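Local coordinates for protein acetyltransferase, GNAT family (Bacillus anthracis str. Sterne, PDB 3FBU) that probably transfers an acetyl group from acetyl-coenzyme A to an acceptor that is not identified, as a member of the GNAT family, at residues A[8-13]-A[101-106]. Numbering follows the deposited sequence.
With COA (coenzyme A), chain C.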
loop_
_atom_site.group_PDB
_atom_site.type_symbol
_atom_site.label_atom_id
_atom_site.label_comp_id
_atom_site.label_asym_id
_atom_site.label_seq_id
_atom_site.Cartn_x
_atom_site.Cartn_y
_atom_site.Cartn_z
ATOM N N LEU A 8 -7.366 -21.362 -3.945
ATOM C CA LEU A 8 -7.158 -21.635 -2.521
ATOM C C LEU A 8 -8.311 -22.390 -1.922
ATOM O O LEU A 8 -9.412 -22.447 -2.483
ATOM C CB LEU A 8 -6.944 -20.317 -1.747
ATOM C CG LEU A 8 -7.982 -19.215 -1.923
ATOM C CD1 LEU A 8 -9.159 -19.416 -0.965
ATOM C CD2 LEU A 8 -7.341 -17.808 -1.774
ATOM N N LEU A 9 -8.056 -22.968 -0.758
ATOM C CA LEU A 9 -9.089 -23.579 0.037
ATOM C C LEU A 9 -9.013 -23.039 1.457
ATOM O O LEU A 9 -7.974 -22.548 1.887
ATOM C CB LEU A 9 -8.970 -25.099 0.050
ATOM C CG LEU A 9 -7.732 -25.796 0.611
ATOM C CD1 LEU A 9 -7.738 -25.894 2.160
ATOM C CD2 LEU A 9 -7.672 -27.223 -0.009
ATOM N N ILE A 10 -10.131 -23.144 2.156
ATOM C CA ILE A 10 -10.213 -22.754 3.557
ATOM C C ILE A 10 -10.627 -23.994 4.312
ATOM O O ILE A 10 -11.556 -24.691 3.920
ATOM C CB ILE A 10 -11.257 -21.650 3.784
ATOM C CG1 ILE A 10 -10.964 -20.469 2.850
ATOM C CG2 ILE A 10 -11.239 -21.199 5.236
ATOM C CD1 ILE A 10 -12.004 -19.407 2.858
ATOM N N ARG A 11 -9.944 -24.272 5.410
ATOM C CA ARG A 11 -10.269 -25.431 6.219
ATOM C C ARG A 11 -10.071 -25.051 7.691
ATOM O O ARG A 11 -9.701 -23.909 7.994
ATOM C CB ARG A 11 -9.386 -26.627 5.800
ATOM C CG ARG A 11 -7.867 -26.435 6.037
ATOM C CD ARG A 11 -7.098 -27.745 5.999
ATOM N NE ARG A 11 -5.645 -27.567 5.894
ATOM C CZ ARG A 11 -4.840 -27.173 6.895
ATOM N NH1 ARG A 11 -5.318 -26.894 8.085
ATOM N NH2 ARG A 11 -3.533 -27.033 6.690
ATOM N N LYS A 12 -10.344 -25.979 8.607
ATOM C CA LYS A 12 -10.029 -25.749 10.020
ATOM C C LYS A 12 -8.538 -26.030 10.281
ATOM O O LYS A 12 -7.885 -26.757 9.519
ATOM C CB LYS A 12 -10.950 -26.558 10.937
ATOM C CG LYS A 12 -12.321 -25.919 11.095
ATOM C CD LYS A 12 -13.394 -26.882 11.561
ATOM C CE LYS A 12 -13.198 -27.360 12.968
ATOM N NZ LYS A 12 -14.471 -28.035 13.453
ATOM N N PHE A 13 -8.015 -25.418 11.337
ATOM C CA PHE A 13 -6.607 -25.525 11.709
ATOM C C PHE A 13 -6.272 -26.958 12.146
ATOM O O PHE A 13 -7.112 -27.622 12.729
ATOM C CB PHE A 13 -6.313 -24.609 12.902
ATOM C CG PHE A 13 -5.951 -23.194 12.528
ATOM C CD1 PHE A 13 -4.823 -22.931 11.775
ATOM C CD2 PHE A 13 -6.706 -22.113 12.998
ATOM C CE1 PHE A 13 -4.459 -21.608 11.454
ATOM C CE2 PHE A 13 -6.368 -20.809 12.666
ATOM C CZ PHE A 13 -5.240 -20.547 11.898
ATOM N N SER A 101 -9.101 -11.322 -0.820
ATOM C CA SER A 101 -10.425 -11.076 -1.401
ATOM C C SER A 101 -11.067 -12.356 -1.912
ATOM O O SER A 101 -12.267 -12.564 -1.721
ATOM C CB SER A 101 -10.362 -10.033 -2.523
ATOM O OG SER A 101 -9.723 -8.847 -2.040
ATOM N N GLU A 102 -10.270 -13.226 -2.517
ATOM C CA GLU A 102 -10.767 -14.517 -3.007
ATOM C C GLU A 102 -11.276 -15.366 -1.851
ATOM O O GLU A 102 -12.363 -15.911 -1.925
ATOM C CB GLU A 102 -9.679 -15.268 -3.830
ATOM C CG GLU A 102 -10.115 -16.660 -4.255
ATOM C CD GLU A 102 -9.074 -17.394 -5.136
ATOM O OE1 GLU A 102 -8.194 -16.733 -5.702
ATOM O OE2 GLU A 102 -9.143 -18.629 -5.216
ATOM N N ALA A 103 -10.502 -15.431 -0.759
ATOM C CA ALA A 103 -10.893 -16.223 0.400
ATOM C C ALA A 103 -12.133 -15.644 1.075
ATOM O O ALA A 103 -13.036 -16.395 1.470
ATOM C CB ALA A 103 -9.744 -16.315 1.390
ATOM N N ALA A 104 -12.171 -14.315 1.192
ATOM C CA ALA A 104 -13.268 -13.638 1.893
ATOM C C ALA A 104 -14.531 -13.723 1.073
ATOM O O ALA A 104 -15.585 -13.948 1.634
ATOM C CB ALA A 104 -12.914 -12.178 2.198
ATOM N N GLN A 105 -14.429 -13.604 -0.251
ATOM C CA GLN A 105 -15.596 -13.780 -1.147
ATOM C C GLN A 105 -16.215 -15.170 -0.967
ATOM O O GLN A 105 -17.432 -15.323 -0.816
ATOM C CB GLN A 105 -15.208 -13.527 -2.624
ATOM C CG GLN A 105 -16.369 -13.539 -3.645
ATOM C CD GLN A 105 -15.933 -13.113 -5.056
ATOM O OE1 GLN A 105 -14.772 -12.711 -5.284
ATOM N NE2 GLN A 105 -16.869 -13.198 -6.020
ATOM N N ALA A 106 -15.354 -16.177 -0.972
ATOM C CA ALA A 106 -15.751 -17.565 -0.773
ATOM C C ALA A 106 -16.406 -17.804 0.584
ATOM O O ALA A 106 -17.357 -18.566 0.688
ATOM C CB ALA A 106 -14.528 -18.481 -0.942
HETATM N N1A COA C . -2.855 1.674 -0.572
HETATM C C2A COA C . -3.966 1.516 -1.360
HETATM N N3A COA C . -4.364 0.265 -1.749
HETATM C C4A COA C . -3.647 -0.814 -1.332
HETATM C C5A COA C . -2.525 -0.677 -0.533
HETATM C C6A COA C . -2.130 0.596 -0.128
HETATM N N6A COA C . -1.072 0.772 0.667
HETATM N N7A COA C . -2.040 -1.903 -0.294
HETATM C C8A COA C . -2.808 -2.813 -0.925
HETATM N N9A COA C . -3.809 -2.144 -1.581
HETATM C C1B COA C . -4.976 -2.692 -2.284
HETATM C C2B COA C . -4.605 -3.640 -3.427
HETATM O O2B COA C . -4.288 -2.939 -4.623
HETATM C C3B COA C . -5.885 -4.443 -3.513
HETATM O O3B COA C . -6.863 -3.745 -4.268
HETATM P P3B COA C . -7.076 -3.941 -5.861
HETATM O O7A COA C . -8.371 -3.334 -6.297
HETATM O O8A COA C . -5.896 -3.311 -6.552
HETATM O O9A COA C . -7.106 -5.435 -6.105
HETATM C C4B COA C . -6.346 -4.547 -2.051
HETATM O O4B COA C . -5.779 -3.450 -1.388
HETATM C C5B COA C . -5.877 -5.825 -1.367
HETATM O O5B COA C . -6.594 -6.898 -1.947
HETATM P P1A COA C . -6.053 -8.399 -1.834
HETATM O O1A COA C . -4.887 -8.580 -2.791
HETATM O O2A COA C . -7.166 -9.341 -2.074
HETATM O O3A COA C . -5.608 -8.464 -0.292
HETATM P P2A COA C . -4.293 -9.190 0.300
HETATM O O4A COA C . -4.283 -10.630 -0.152
HETATM O O5A COA C . -3.060 -8.361 -0.077
HETATM O O6A COA C . -4.586 -9.065 1.885
HETATM C CBP COA C . -4.917 -7.955 3.973
HETATM C CCP COA C . -5.169 -7.909 2.465
HETATM C CDP COA C . -5.448 -9.324 4.438
HETATM C CEP COA C . -5.706 -6.768 4.527
HETATM C CAP COA C . -3.399 -7.809 4.259
HETATM O OAP COA C . -2.925 -6.521 3.896
HETATM C C9P COA C . -3.056 -7.985 5.707
HETATM O O9P COA C . -2.979 -9.248 6.244
HETATM N N8P COA C . -2.916 -6.915 6.497
HETATM C C7P COA C . -2.412 -7.041 7.863
HETATM C C6P COA C . -3.443 -7.591 8.834
HETATM C C5P COA C . -4.667 -6.682 8.932
HETATM O O5P COA C . -4.580 -5.456 9.170
HETATM N N4P COA C . -5.825 -7.292 8.789
HETATM C C3P COA C . -7.086 -6.542 8.726
HETATM C C2P COA C . -7.645 -6.145 10.074
HETATM S S1P COA C . -9.296 -5.403 9.890
#
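The carboxylate of Glu102 lies against a leucine side chain: OE2 sits 3.5 Å from CG of Leu8. The Glu102 chain reaches there fully extended, with CG anti to the backbone N (chi1 175°). The two side chains meet from opposite directions, and CG of Glu102 lies 3.9 Å from CD2 of Leu8. The charge is answered next to the strand, where OE1 forms a salt bridge with Arg7. The acidic end is thus held beside the strand while the aliphatic part packs on Leu8.

The other Leu8 methyl, CD1, packs on the helix itself, 3.9 Å from both CA and CB of Ala103. Leu8 holds CG between its backbone N and carbonyl carbon (chi1 52°), and its two methyls divide between Glu102 and Ala103. Ile10 points to the same helix. Its CD1 makes van der Waals contact 3.5 Å from O and 4.1 Å from CB of Ala103. The same oxygen accepts a hydrogen bond from the hydroxyl of Thr107. CB of Ala103 meets both strand side chains. The axes of strand 8-10 and helix 101-106 come within 9.1 Å, at 47°.

One residue before Glu102, Ser101 binds coenzyme A. Both N and OG of Ser101 donate to O2A of its pyrophosphate, the OG bond at 2.6 Å. This is the GNAT fold: helix 99-114 packs on the central sheet, and its N-terminal part helps to hold the pyrophosphate.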